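Local coordinates for regulatory protein SdiA (PDB 4LFU), which acts as a LuxR-type quorum-sensing transcription factor that responds to foreign autoinducers and activates one of the two promoters just upstream of the ftsQAZ cell-division genes, at residues N179-K182 / R183-E186; K185-L188 / R189-E193; G194-S197 / A198-A201; H214-N217 / M218-K221. All coordinates share one frame; numbering follows the deposited sequence.

Contact 1 of 4, residues N179-K182 / R183-E186; sequences NFSK and REKE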
loop_
_atom_site.group_PDB
_atom_site.type_symbol
_atom_site.label_atom_id
_atom_site.label_comp_id
_atom_site.label_asym_id
_atom_site.label_seq_id
_atom_site.Cartn_x
_atom_site.Cartn_y
_atom_site.Cartn_z
ATOM N N ASN A 179 -13.815 13.982 6.101
ATOM C CA ASN A 179 -13.762 15.193 5.293
ATOM C C ASN A 179 -13.240 16.320 6.163
ATOM O O ASN A 179 -14.004 17.000 6.828
ATOM C CB ASN A 179 -15.142 15.542 4.721
ATOM C CG ASN A 179 -15.666 14.483 3.768
ATOM O OD1 ASN A 179 -14.961 14.036 2.841
ATOM N ND2 ASN A 179 -16.915 14.062 3.990
ATOM N N PHE A 180 -11.931 16.480 6.189
ATOM C CA PHE A 180 -11.316 17.438 7.087
ATOM C C PHE A 180 -10.772 18.576 6.258
ATOM O O PHE A 180 -10.337 18.373 5.131
ATOM C CB PHE A 180 -10.185 16.822 7.940
ATOM C CG PHE A 180 -10.647 15.805 8.972
ATOM C CD1 PHE A 180 -11.995 15.672 9.326
ATOM C CD2 PHE A 180 -9.714 14.994 9.611
ATOM C CE1 PHE A 180 -12.408 14.724 10.279
ATOM C CE2 PHE A 180 -10.120 14.054 10.573
ATOM C CZ PHE A 180 -11.466 13.930 10.904
ATOM N N SER A 181 -10.811 19.770 6.843
ATOM C CA SER A 181 -10.296 20.977 6.223
ATOM C C SER A 181 -8.799 20.894 6.249
ATOM O O SER A 181 -8.230 20.126 7.028
ATOM C CB SER A 181 -10.742 22.207 7.027
ATOM O OG SER A 181 -10.015 22.311 8.259
ATOM N N LYS A 182 -8.164 21.708 5.410
ATOM C CA LYS A 182 -6.714 21.852 5.392
ATOM C C LYS A 182 -6.151 22.144 6.782
ATOM O O LYS A 182 -5.154 21.555 7.182
ATOM C CB LYS A 182 -6.302 22.991 4.454
ATOM C CG LYS A 182 -6.189 22.627 2.986
ATOM C CD LYS A 182 -5.325 23.668 2.222
ATOM C CE LYS A 182 -3.913 23.860 2.859
ATOM N NZ LYS A 182 -3.010 22.628 2.812
ATOM N N ARG A 183 -6.772 23.087 7.487
ATOM C CA ARG A 183 -6.324 23.490 8.823
ATOM C C ARG A 183 -6.502 22.373 9.851
ATOM O O ARG A 183 -5.647 22.176 10.700
ATOM C CB ARG A 183 -7.080 24.737 9.286
ATOM C CG ARG A 183 -6.733 25.201 10.689
ATOM C CD ARG A 183 -5.287 25.579 10.768
ATOM N NE ARG A 183 -5.109 26.845 11.460
ATOM C CZ ARG A 183 -4.037 27.621 11.342
ATOM N NH1 ARG A 183 -3.031 27.261 10.556
ATOM N NH2 ARG A 183 -3.984 28.766 12.015
ATOM N N GLU A 184 -7.614 21.647 9.773
ATOM C CA GLU A 184 -7.832 20.477 10.630
ATOM C C GLU A 184 -6.723 19.436 10.436
ATOM O O GLU A 184 -6.103 19.019 11.405
ATOM C CB GLU A 184 -9.235 19.889 10.402
ATOM C CG GLU A 184 -10.313 20.770 11.010
ATOM C CD GLU A 184 -11.755 20.326 10.732
ATOM O OE1 GLU A 184 -12.634 20.782 11.493
ATOM O OE2 GLU A 184 -12.022 19.566 9.769
ATOM N N LYS A 185 -6.461 19.052 9.180
ATOM C CA LYS A 185 -5.368 18.134 8.814
ATOM C C LYS A 185 -3.988 18.600 9.312
ATOM O O LYS A 185 -3.204 17.797 9.857
ATOM C CB LYS A 185 -5.334 17.889 7.303
ATOM C CG LYS A 185 -6.520 17.099 6.779
ATOM C CD LYS A 185 -6.343 16.704 5.318
ATOM C CE LYS A 185 -7.534 17.186 4.481
ATOM N NZ LYS A 185 -8.073 16.171 3.499
ATOM N N GLU A 186 -3.703 19.894 9.167
ATOM C CA GLU A 186 -2.440 20.463 9.668
ATOM C C GLU A 186 -2.264 20.285 11.181
ATOM O O GLU A 186 -1.224 19.833 11.638
ATOM C CB GLU A 186 -2.314 21.935 9.262
ATOM C CG GLU A 186 -1.134 22.678 9.905
ATOM C CD GLU A 186 -1.006 24.107 9.389
ATOM O OE1 GLU A 186 -2.019 24.835 9.417
ATOM O OE2 GLU A 186 0.100 24.501 8.937
#

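Contact 2 of 4, residues K185-L188 / R189-E193; sequences KEIL and RWTAE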
loop_
_atom_site.group_PDB
_atom_site.type_symbol
_atom_site.label_atom_id
_atom_site.label_comp_id
_atom_site.label_asym_id
_atom_site.label_seq_id
_atom_site.Cartn_x
_atom_site.Cartn_y
_atom_site.Cartn_z
ATOM N N LYS A 185 -6.461 19.052 9.180
ATOM C CA LYS A 185 -5.368 18.134 8.814
ATOM C C LYS A 185 -3.988 18.600 9.312
ATOM O O LYS A 185 -3.204 17.797 9.857
ATOM C CB LYS A 185 -5.334 17.889 7.303
ATOM C CG LYS A 185 -6.520 17.099 6.779
ATOM C CD LYS A 185 -6.343 16.704 5.318
ATOM C CE LYS A 185 -7.534 17.186 4.481
ATOM N NZ LYS A 185 -8.073 16.171 3.499
ATOM N N GLU A 186 -3.703 19.894 9.167
ATOM C CA GLU A 186 -2.440 20.463 9.668
ATOM C C GLU A 186 -2.264 20.285 11.181
ATOM O O GLU A 186 -1.224 19.833 11.638
ATOM C CB GLU A 186 -2.314 21.935 9.262
ATOM C CG GLU A 186 -1.134 22.678 9.905
ATOM C CD GLU A 186 -1.006 24.107 9.389
ATOM O OE1 GLU A 186 -2.019 24.835 9.417
ATOM O OE2 GLU A 186 0.100 24.501 8.937
ATOM N N ILE A 187 -3.275 20.665 11.954
ATOM C CA ILE A 187 -3.325 20.382 13.393
ATOM C C ILE A 187 -3.221 18.873 13.730
ATOM O O ILE A 187 -2.549 18.495 14.676
ATOM C CB ILE A 187 -4.575 21.047 14.054
ATOM C CG1 ILE A 187 -4.334 22.567 14.199
ATOM C CG2 ILE A 187 -4.904 20.414 15.455
ATOM C CD1 ILE A 187 -5.586 23.397 14.288
ATOM N N LEU A 188 -3.873 18.026 12.930
ATOM C CA LEU A 188 -3.819 16.581 13.117
ATOM C C LEU A 188 -2.402 16.046 12.989
ATOM O O LEU A 188 -1.949 15.286 13.835
ATOM C CB LEU A 188 -4.761 15.883 12.148
ATOM C CG LEU A 188 -5.356 14.607 12.743
ATOM C CD1 LEU A 188 -6.032 14.869 14.121
ATOM C CD2 LEU A 188 -6.311 14.012 11.725
ATOM N N ARG A 189 -1.697 16.491 11.955
ATOM C CA ARG A 189 -0.279 16.152 11.749
ATOM C C ARG A 189 0.647 16.458 12.912
ATOM O O ARG A 189 1.531 15.652 13.230
ATOM C CB ARG A 189 0.253 16.800 10.469
ATOM C CG ARG A 189 -0.310 16.155 9.200
ATOM C CD ARG A 189 0.507 16.564 7.957
ATOM N NE ARG A 189 0.388 18.003 7.685
ATOM C CZ ARG A 189 -0.627 18.560 7.028
ATOM N NH1 ARG A 189 -1.627 17.813 6.551
ATOM N NH2 ARG A 189 -0.630 19.867 6.832
ATOM N N TRP A 190 0.463 17.616 13.543
ATOM C CA TRP A 190 1.264 17.982 14.718
ATOM C C TRP A 190 0.870 17.138 15.926
ATOM O O TRP A 190 1.715 16.840 16.783
ATOM C CB TRP A 190 1.190 19.506 15.036
ATOM C CG TRP A 190 1.950 20.332 14.051
ATOM C CD1 TRP A 190 1.420 21.102 13.058
ATOM C CD2 TRP A 190 3.382 20.434 13.917
ATOM N NE1 TRP A 190 2.423 21.685 12.319
ATOM C CE2 TRP A 190 3.635 21.292 12.820
ATOM C CE3 TRP A 190 4.473 19.888 14.619
ATOM C CZ2 TRP A 190 4.934 21.624 12.407
ATOM C CZ3 TRP A 190 5.768 20.215 14.211
ATOM C CH2 TRP A 190 5.990 21.073 13.111
ATOM N N THR A 191 -0.411 16.768 15.983
ATOM C CA THR A 191 -0.926 15.856 17.018
ATOM C C THR A 191 -0.251 14.462 16.953
ATOM O O THR A 191 0.229 13.921 17.970
ATOM C CB THR A 191 -2.468 15.766 16.932
ATOM O OG1 THR A 191 -3.000 17.069 17.179
ATOM C CG2 THR A 191 -3.055 14.765 17.971
ATOM N N ALA A 192 -0.186 13.928 15.740
ATOM C CA ALA A 192 0.418 12.637 15.466
ATOM C C ALA A 192 1.923 12.619 15.736
ATOM O O ALA A 192 2.502 11.548 15.900
ATOM C CB ALA A 192 0.114 12.233 14.024
ATOM N N GLU A 193 2.546 13.805 15.779
ATOM C CA GLU A 193 3.978 13.953 16.055
ATOM C C GLU A 193 4.262 14.082 17.539
ATOM O O GLU A 193 5.423 14.163 17.943
ATOM C CB GLU A 193 4.579 15.167 15.336
ATOM C CG GLU A 193 4.816 14.985 13.838
ATOM C CD GLU A 193 5.797 13.866 13.499
ATOM O OE1 GLU A 193 6.595 13.406 14.346
ATOM O OE2 GLU A 193 5.759 13.416 12.351
#

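Contact 3 of 4, residues G194-S197 / A198-A201; sequences GKTS and AEIA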
loop_
_atom_site.group_PDB
_atom_site.type_symbol
_atom_site.label_atom_id
_atom_site.label_comp_id
_atom_site.label_asym_id
_atom_site.label_seq_id
_atom_site.Cartn_x
_atom_site.Cartn_y
_atom_site.Cartn_z
ATOM N N GLY A 194 3.203 14.117 18.343
ATOM C CA GLY A 194 3.334 14.184 19.794
ATOM C C GLY A 194 3.256 15.578 20.389
ATOM O O GLY A 194 3.542 15.751 21.575
ATOM N N LYS A 195 2.835 16.568 19.599
ATOM C CA LYS A 195 2.721 17.920 20.130
ATOM C C LYS A 195 1.457 18.089 20.955
ATOM O O LYS A 195 0.403 17.535 20.624
ATOM C CB LYS A 195 2.805 18.976 19.026
ATOM C CG LYS A 195 4.050 18.899 18.155
ATOM C CD LYS A 195 5.329 19.197 18.940
ATOM C CE LYS A 195 6.560 19.159 18.043
ATOM N NZ LYS A 195 7.813 19.214 18.865
ATOM N N THR A 196 1.586 18.832 22.051
ATOM C CA THR A 196 0.450 19.267 22.872
ATOM C C THR A 196 -0.320 20.458 22.211
ATOM O O THR A 196 0.180 21.101 21.278
ATOM C CB THR A 196 0.942 19.658 24.286
ATOM O OG1 THR A 196 1.855 20.762 24.182
ATOM C CG2 THR A 196 1.659 18.486 24.951
ATOM N N SER A 197 -1.532 20.732 22.683
ATOM C CA SER A 197 -2.274 21.923 22.259
ATOM C C SER A 197 -1.459 23.216 22.355
ATOM O O SER A 197 -1.526 24.048 21.449
ATOM C CB SER A 197 -3.561 22.090 23.064
ATOM O OG SER A 197 -4.565 21.265 22.511
ATOM N N ALA A 198 -0.695 23.360 23.444
ATOM C CA ALA A 198 0.145 24.547 23.692
ATOM C C ALA A 198 1.277 24.698 22.682
ATOM O O ALA A 198 1.549 25.806 22.199
ATOM C CB ALA A 198 0.701 24.512 25.105
ATOM N N GLU A 199 1.932 23.583 22.376
ATOM C CA GLU A 199 3.012 23.549 21.404
ATOM C C GLU A 199 2.512 23.808 19.986
ATOM O O GLU A 199 3.159 24.516 19.216
ATOM C CB GLU A 199 3.749 22.213 21.462
ATOM C CG GLU A 199 4.699 22.077 22.643
ATOM C CD GLU A 199 5.227 20.639 22.824
ATOM O OE1 GLU A 199 4.428 19.672 22.798
ATOM O OE2 GLU A 199 6.458 20.482 23.012
ATOM N N ILE A 200 1.368 23.222 19.644
ATOM C CA ILE A 200 0.745 23.471 18.349
ATOM C C ILE A 200 0.343 24.957 18.198
ATOM O O ILE A 200 0.492 25.533 17.128
ATOM C CB ILE A 200 -0.454 22.488 18.080
ATOM C CG1 ILE A 200 0.061 21.034 18.086
ATOM C CG2 ILE A 200 -1.143 22.796 16.748
ATOM C CD1 ILE A 200 -1.020 19.951 18.100
ATOM N N ALA A 201 -0.147 25.561 19.280
ATOM C CA ALA A 201 -0.512 26.983 19.304
ATOM C C ALA A 201 0.697 27.877 18.972
ATOM O O ALA A 201 0.578 28.818 18.188
ATOM C CB ALA A 201 -1.119 27.359 20.656
#

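Contact 4 of 4, residues H214-N217 / M218-K221; sequences HQKN and MQKK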
loop_
_atom_site.group_PDB
_atom_site.type_symbol
_atom_site.label_atom_id
_atom_site.label_comp_id
_atom_site.label_asym_id
_atom_site.label_seq_id
_atom_site.Cartn_x
_atom_site.Cartn_y
_atom_site.Cartn_z
ATOM N N HIS A 214 -10.654 23.196 16.564
ATOM C CA HIS A 214 -10.452 22.265 15.444
ATOM C C HIS A 214 -10.468 20.774 15.840
ATOM O O HIS A 214 -11.078 19.967 15.139
ATOM C CB HIS A 214 -9.177 22.624 14.663
ATOM C CG HIS A 214 -9.265 23.945 13.964
ATOM N ND1 HIS A 214 -10.133 24.179 12.918
ATOM C CD2 HIS A 214 -8.613 25.113 14.176
ATOM C CE1 HIS A 214 -9.992 25.421 12.497
ATOM N NE2 HIS A 214 -9.074 26.007 13.243
ATOM N N GLN A 215 -9.810 20.443 16.957
ATOM C CA GLN A 215 -9.795 19.088 17.519
ATOM C C GLN A 215 -11.206 18.571 17.743
ATOM O O GLN A 215 -11.540 17.471 17.318
ATOM C CB GLN A 215 -9.015 19.004 18.848
ATOM C CG GLN A 215 -7.522 19.314 18.800
ATOM C CD GLN A 215 -6.678 18.261 18.098
ATOM O OE1 GLN A 215 -7.184 17.381 17.390
ATOM N NE2 GLN A 215 -5.359 18.379 18.261
ATOM N N LYS A 216 -12.006 19.392 18.411
ATOM C CA LYS A 216 -13.420 19.154 18.674
ATOM C C LYS A 216 -14.279 18.918 17.453
ATOM O O LYS A 216 -15.123 18.025 17.477
ATOM C CB LYS A 216 -14.001 20.317 19.477
ATOM C CG LYS A 216 -14.185 20.010 20.959
ATOM C CD LYS A 216 -12.917 19.405 21.597
ATOM C CE LYS A 216 -13.248 18.245 22.530
ATOM N NZ LYS A 216 -11.991 17.577 23.030
ATOM N N ASN A 217 -14.071 19.712 16.402
ATOM C CA ASN A 217 -14.827 19.576 15.144
ATOM C C ASN A 217 -14.530 18.260 14.412
ATOM O O ASN A 217 -15.414 17.686 13.791
ATOM C CB ASN A 217 -14.566 20.761 14.184
ATOM C CG ASN A 217 -15.058 22.121 14.740
ATOM O OD1 ASN A 217 -15.894 22.181 15.648
ATOM N ND2 ASN A 217 -14.548 23.214 14.167
ATOM N N MET A 218 -13.273 17.827 14.462
ATOM C CA MET A 218 -12.825 16.571 13.869
ATOM C C MET A 218 -13.390 15.383 14.680
ATOM O O MET A 218 -13.781 14.367 14.113
ATOM C CB MET A 218 -11.296 16.517 13.853
ATOM C CG MET A 218 -10.618 17.311 12.735
ATOM S SD MET A 218 -8.813 17.112 12.677
ATOM C CE MET A 218 -8.261 17.983 14.144
ATOM N N GLN A 219 -13.424 15.542 16.002
ATOM C CA GLN A 219 -13.998 14.554 16.914
ATOM C C GLN A 219 -15.474 14.424 16.648
ATOM O O GLN A 219 -15.975 13.315 16.500
ATOM C CB GLN A 219 -13.732 14.932 18.383
ATOM C CG GLN A 219 -12.395 14.439 18.870
ATOM C CD GLN A 219 -11.831 15.198 20.047
ATOM O OE1 GLN A 219 -10.691 15.684 19.993
ATOM N NE2 GLN A 219 -12.592 15.284 21.126
ATOM N N LYS A 220 -16.155 15.569 16.545
ATOM C CA LYS A 220 -17.570 15.610 16.200
ATOM C C LYS A 220 -17.894 14.980 14.840
ATOM O O LYS A 220 -18.800 14.155 14.763
ATOM C CB LYS A 220 -18.132 17.047 16.367
ATOM C CG LYS A 220 -19.469 17.366 15.654
ATOM C CD LYS A 220 -19.958 18.837 15.911
ATOM C CE LYS A 220 -18.984 19.940 15.387
ATOM N NZ LYS A 220 -18.467 19.726 13.974
ATOM N N LYS A 221 -17.148 15.324 13.790
ATOM C CA LYS A 221 -17.362 14.747 12.442
ATOM C C LYS A 221 -17.404 13.208 12.379
ATOM O O LYS A 221 -18.272 12.653 11.698
ATOM C CB LYS A 221 -16.294 15.221 11.453
ATOM C CG LYS A 221 -16.498 16.594 10.901
ATOM C CD LYS A 221 -15.230 17.076 10.199
ATOM C CE LYS A 221 -15.442 18.425 9.517
ATOM N NZ LYS A 221 -14.175 18.881 8.827
#

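Contact 1 of 4, residues N179-K182 / R183-E186
Ser-181 and Glu-184 reach for each other's backbone at the start of helix 182-192, forming a capping box. Ser-181 OG, turned in between its own N and carbonyl carbon, accepts from Glu-184 N at 2.9 Å. In return Glu-184, extended beyond CG, reaches back along the chain so that its OE2 accepts the Ser-181 N-H at 3.2 Å. This bond is nearly straight at the hydrogen (169°), yet it meets the anti side of the carboxylate and lies 34° out of its plane. The serine hydroxyl therefore rides alongside the glutamate stem, with OG 3.2 Å from Glu-184 CG. The Phe-180 side chain crosses that of Glu-184 at about a right angle, ring and carboxylate planes 84° apart, and Phe-180 CB lies 3.8 Å from Glu-184 OE2. On another side Phe-180 CB packs 3.9 Å from Lys-185 CG. Within the first turn, Arg-183 NH1 and Glu-186 OE1 form a salt bridge of 2.9 Å, met on the syn side but from well out of the carboxylate plane, while the oxygen stays near the guanidinium plane. Lys-185 N and Glu-186 N bond back to Ser-181 O and Lys-182 O, starting the regular helical pattern. Glu-184 OE2 also forms a salt bridge with Lys-221 NZ, tying the cap to helix 208-222, against which Phe-180, Arg-183 and Glu-184 all pack.

Contact 2 of 4, residues K185-L188 / R189-E193
Arg-189 folds back along the preceding turn of helix 182-192, the first helix of the LuxR-type helix-turn-helix domain. Its CB lies 3.6 Å from Lys-185 O, and CG comes to 3.4 Å from the same oxygen, which already accepts the Arg-189 N-H. A bend at chi3 (-65°) then swings the guanidinium flat against the helix backbone, with Glu-186 CA and Lys-185 O over one face, both displaced toward the rim. Glu-186 CA sits nearest NH2, 3.4 Å away; NH1 approaches Lys-185 CB at 3.8 Å, and NH2 lies 3.6 Å from Glu-186 CB. The guanidinium and the Glu-186 carboxylate are inclined 46° to each other without pairing; that carboxylate is bound instead by Arg-183. Trp-190 leaves the helix on another side, its CD1 3.3 Å from Glu-186 O in an oblique approach, and packs on Ile-200 and Ile-203 of helix 197-204. Buried Leu-188 faces Val-230, Ala-231 and Ala-234 of helix 227-237. At the C-terminal end the second subunit comes in: Glu-193 OE1 bonds to Tyr-233 OH of that subunit, and Ala-192 packs on its Phe-52. Thr-191 OG1 has two partners, Gln-215 NE2 of helix 208-222 and Ile-187 O. The latter is gripped twice, from opposite faces of its carbonyl plane: Thr-191 N donates at 3.0 Å, and Thr-191 OG1 from 37° above the plane at 2.9 Å.

Contact 3 of 4, residues G194-S197 / A198-A201
Thr-196 holds OG1 between its backbone N and carbonyl carbon (chi1 62°), while Glu-199 sets CG opposite its carbonyl carbon, beside its N, and runs extended from there (chi2 169°), bringing the hydroxyl and the carboxylate together. Glu-199 OE1 accepts the Thr-196 N-H at 3.1 Å through its anti lone pair, in an almost straight bond (177° at the hydrogen). Thr-196 OG1 lies equally near, 3.1 Å from Glu-199 OE1, and receives a weak bond from Glu-199 N at 3.4 Å. These reciprocal bonds make a capping box with Thr-196 as N-cap of helix 197-204, the first helix of the predicted DNA-binding helix-turn-helix motif. The link before it leaves helix 182-192 through a Schellman motif at Gly-194, whose positive phi suits a residue without a side chain. Lys-195 then crosses Glu-199 at about a right angle: its CD passes 4.0 Å from Glu-199 OE1, while NZ remains 4.5 Å from OE2, beyond a salt bridge. At its root Lys-195 CB meets Ile-200 CG1 at 3.6 Å. That isoleucine is buried, its CG1 lying 3.2 Å from Thr-196 O, and it presses on Ile-187, Trp-190 and Thr-191 of the preceding helix and on Val-211 of helix 208-222. Ser-197 OG turns to the same helix 208-222, where it hydrogen-bonds to Asn-212 OD1, and Ala-198 touches Glu-208 there.

Contact 4 of 4, residues H214-N217 / M218-K221
Helix 208-222, whose first part closes the predicted helix-turn-helix motif as its recognition helix, carries this contact over about two turns, from His-214 to Lys-221. Gln-215 and Met-218 meet on the buried side, where Met-218 CE lies 3.5 Å from Gln-215 OE1. The methionine gets there by a bend at chi3 (-70°), which curls the methyl back along the helix to within 3.6 Å of His-214 O. Gln-215 is bent as well, at chi2, and its NE2 is hydrogen-bonded to Thr-191 OG1 of helix 182-192, which restrains the amide beside the methionine methyl. On a different side Lys-216 and Gln-219 lie obliquely across each other, the lysine tip close to the end of the glutamine, whose amide orientation is uncertain. Gln-219 CG lies 3.5 Å from Gln-215 O. Asn-217 and Lys-220 run side by side in the same direction, with Lys-220 CE 3.8 Å from Asn-217 OD1. Four backbone bonds, from Met-218 N to His-214 O through Lys-221 N to Asn-217 O, keep the helix regular. Around it, Met-218 touches Phe-180 and Val-230 of helix 227-237, and His-214 packs on Arg-183 and Ile-187. The extended Lys-221 chain carries NZ to its salt bridge with Glu-184 OE2 and to Asn-179 O; nearer its root, Lys-221 CG passes 3.3 Å from Asn-217 O.

Overall arrangement
All four contacts lie in the C-terminal LuxR-type helix-turn-helix domain, in the order 1, 2, 3, 4 along the chain. Contacts 1 and 2 share helix 182-192, with centres about 9 Å apart; contact 3 opens helix 197-204, its centre about 9 Å from that of contact 2; contact 4 lies on helix 208-222, centred about 10 Å from contact 1 and 13 Å from contact 2. Contacts 3 and 4 do not touch, although their helices are consecutive. Helix 182-192 meets contact 3 through Ile-200 and contact 4 through polar and hydrophobic pairs, so the helix before the predicted DNA-binding motif packs against both helices of that motif.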